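Local coordinates for protein probable amidase (Thermus thermophilus, PDB 2DC0) that is a probable enzyme of the amidase family, built around a large mixed beta sheet flanked by helices, at residues A[350-356]-A[407-413]. Residues are numbered along the deposited sequence.
Sequences ALLLPVQ and PVGLQVV
Two neighbouring antiparallel strands inside the large mixed sheet of the amidase fold meet here, strand 350-354 and segment 407-413 of strand 406-413; their segment axes approach to 4.6 Å, with N-to-C directions 163° apart. Extended backbones pair Leu351 with Val413 and Leu353 with Gln411 as hydrogen-bonded pairs, Leu352 with Val412 and Pro354 with Leu410 as non-hydrogen-bonded ones. Hydrogen bonds run from Leu351 N to Val413 O (2.8 Å), from Val413 N to Leu351 O (2.9 Å) and from Gln411 N to Leu353 O (2.7 Å); that from Leu353 N to Gln411 O (3.3 Å) is weak. On one face Leu352 (m, t) brings CD2 to 3.9 Å from Val412 CG2 and 4.2 Å from Leu410 CD2, a patch covered by helices 251-263 and 419-430. On the other, Leu353 (p, t) leans across so that its CD2 lies 3.9 Å from Val413 CG2, and Leu351 CB meets Val413 CB at 3.8 Å. Beyond Pro354 the chain leaves strand geometry at Val355 (phi/psi -92/-13), yet Val355 N still donates a hydrogen bond to Gly409 O at 3.0 Å. Gly409 supplies the hollow for Val355: an ideal CB there would clash, 2.9 Å from Val355 CG1. The other methyl of Val355, CG2, rests 3.5 Å from Gln411 CG.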
# COMPACT_ATOMS: atom_id res chain seq x y z
N ALA A 350 16.45 7.92 -1.05
CA ALA A 350 16.22 6.55 -1.48
C ALA A 350 16.98 5.59 -0.59
O ALA A 350 17.84 6.00 0.18
CB ALA A 350 16.68 6.37 -2.93
N LEU A 351 16.64 4.31 -0.70
CA LEU A 351 17.33 3.29 0.05
C LEU A 351 18.30 2.66 -0.93
O LEU A 351 18.04 2.63 -2.13
CB LEU A 351 16.36 2.21 0.55
CG LEU A 351 15.19 2.67 1.42
CD1 LEU A 351 14.46 1.45 1.97
CD2 LEU A 351 15.71 3.55 2.55
N LEU A 352 19.42 2.18 -0.40
CA LEU A 352 20.44 1.50 -1.19
C LEU A 352 20.72 0.15 -0.53
O LEU A 352 20.80 0.07 0.70
CB LEU A 352 21.75 2.29 -1.22
CG LEU A 352 21.84 3.60 -1.99
CD1 LEU A 352 23.30 4.08 -2.00
CD2 LEU A 352 21.35 3.38 -3.42
N LEU A 353 20.85 -0.89 -1.34
CA LEU A 353 21.16 -2.23 -0.87
C LEU A 353 21.45 -3.09 -2.09
O LEU A 353 20.89 -2.86 -3.16
CB LEU A 353 19.99 -2.83 -0.08
CG LEU A 353 18.68 -3.09 -0.84
CD1 LEU A 353 17.93 -4.28 -0.23
CD2 LEU A 353 17.83 -1.83 -0.79
N PRO A 354 22.32 -4.10 -1.95
CA PRO A 354 22.63 -4.96 -3.10
C PRO A 354 21.36 -5.61 -3.62
O PRO A 354 20.38 -5.78 -2.89
CB PRO A 354 23.59 -5.98 -2.50
CG PRO A 354 24.27 -5.22 -1.43
CD PRO A 354 23.12 -4.48 -0.78
N VAL A 355 21.37 -5.99 -4.90
CA VAL A 355 20.21 -6.64 -5.49
C VAL A 355 20.37 -8.15 -5.35
O VAL A 355 19.42 -8.91 -5.56
CB VAL A 355 20.08 -6.28 -6.99
CG1 VAL A 355 21.12 -7.03 -7.80
CG2 VAL A 355 18.68 -6.59 -7.47
N GLN A 356 21.58 -8.58 -4.99
CA GLN A 356 21.91 -9.99 -4.82
C GLN A 356 22.96 -10.14 -3.71
O GLN A 356 23.76 -9.22 -3.47
CB GLN A 356 22.48 -10.53 -6.14
CG GLN A 356 23.70 -9.74 -6.60
CD GLN A 356 24.04 -9.93 -8.06
OE1 GLN A 356 24.61 -10.95 -8.45
NE2 GLN A 356 23.66 -8.97 -8.87
N PRO A 407 29.18 -9.90 -12.49
CA PRO A 407 28.46 -8.66 -12.18
C PRO A 407 27.67 -8.78 -10.89
O PRO A 407 27.14 -9.85 -10.57
CB PRO A 407 27.53 -8.48 -13.38
CG PRO A 407 28.25 -9.19 -14.49
CD PRO A 407 28.78 -10.42 -13.80
N VAL A 408 27.60 -7.69 -10.14
CA VAL A 408 26.84 -7.62 -8.90
C VAL A 408 26.05 -6.32 -8.99
O VAL A 408 26.64 -5.26 -9.17
CB VAL A 408 27.73 -7.55 -7.66
CG1 VAL A 408 26.85 -7.49 -6.41
CG2 VAL A 408 28.65 -8.76 -7.59
N GLY A 409 24.73 -6.39 -8.86
CA GLY A 409 23.93 -5.19 -8.96
C GLY A 409 23.56 -4.49 -7.67
O GLY A 409 23.63 -5.06 -6.58
N LEU A 410 23.15 -3.22 -7.80
CA LEU A 410 22.75 -2.39 -6.67
C LEU A 410 21.30 -1.96 -6.83
O LEU A 410 20.86 -1.63 -7.94
CB LEU A 410 23.63 -1.14 -6.59
CG LEU A 410 23.31 -0.12 -5.49
CD1 LEU A 410 23.73 -0.69 -4.13
CD2 LEU A 410 24.06 1.19 -5.75
N GLN A 411 20.56 -1.95 -5.73
CA GLN A 411 19.17 -1.52 -5.77
C GLN A 411 19.04 -0.11 -5.23
O GLN A 411 19.65 0.24 -4.22
CB GLN A 411 18.29 -2.43 -4.91
CG GLN A 411 17.98 -3.78 -5.52
CD GLN A 411 16.97 -4.54 -4.68
OE1 GLN A 411 17.30 -5.06 -3.61
NE2 GLN A 411 15.73 -4.60 -5.14
N VAL A 412 18.26 0.71 -5.93
CA VAL A 412 17.97 2.08 -5.53
C VAL A 412 16.46 2.06 -5.36
O VAL A 412 15.72 1.90 -6.33
CB VAL A 412 18.35 3.09 -6.64
CG1 VAL A 412 18.06 4.51 -6.15
CG2 VAL A 412 19.83 2.94 -7.01
N VAL A 413 16.00 2.20 -4.11
CA VAL A 413 14.57 2.15 -3.78
C VAL A 413 13.98 3.50 -3.42
O VAL A 413 14.47 4.18 -2.52
CB VAL A 413 14.35 1.20 -2.57
CG1 VAL A 413 12.86 1.04 -2.30
CG2 VAL A 413 15.00 -0.15 -2.84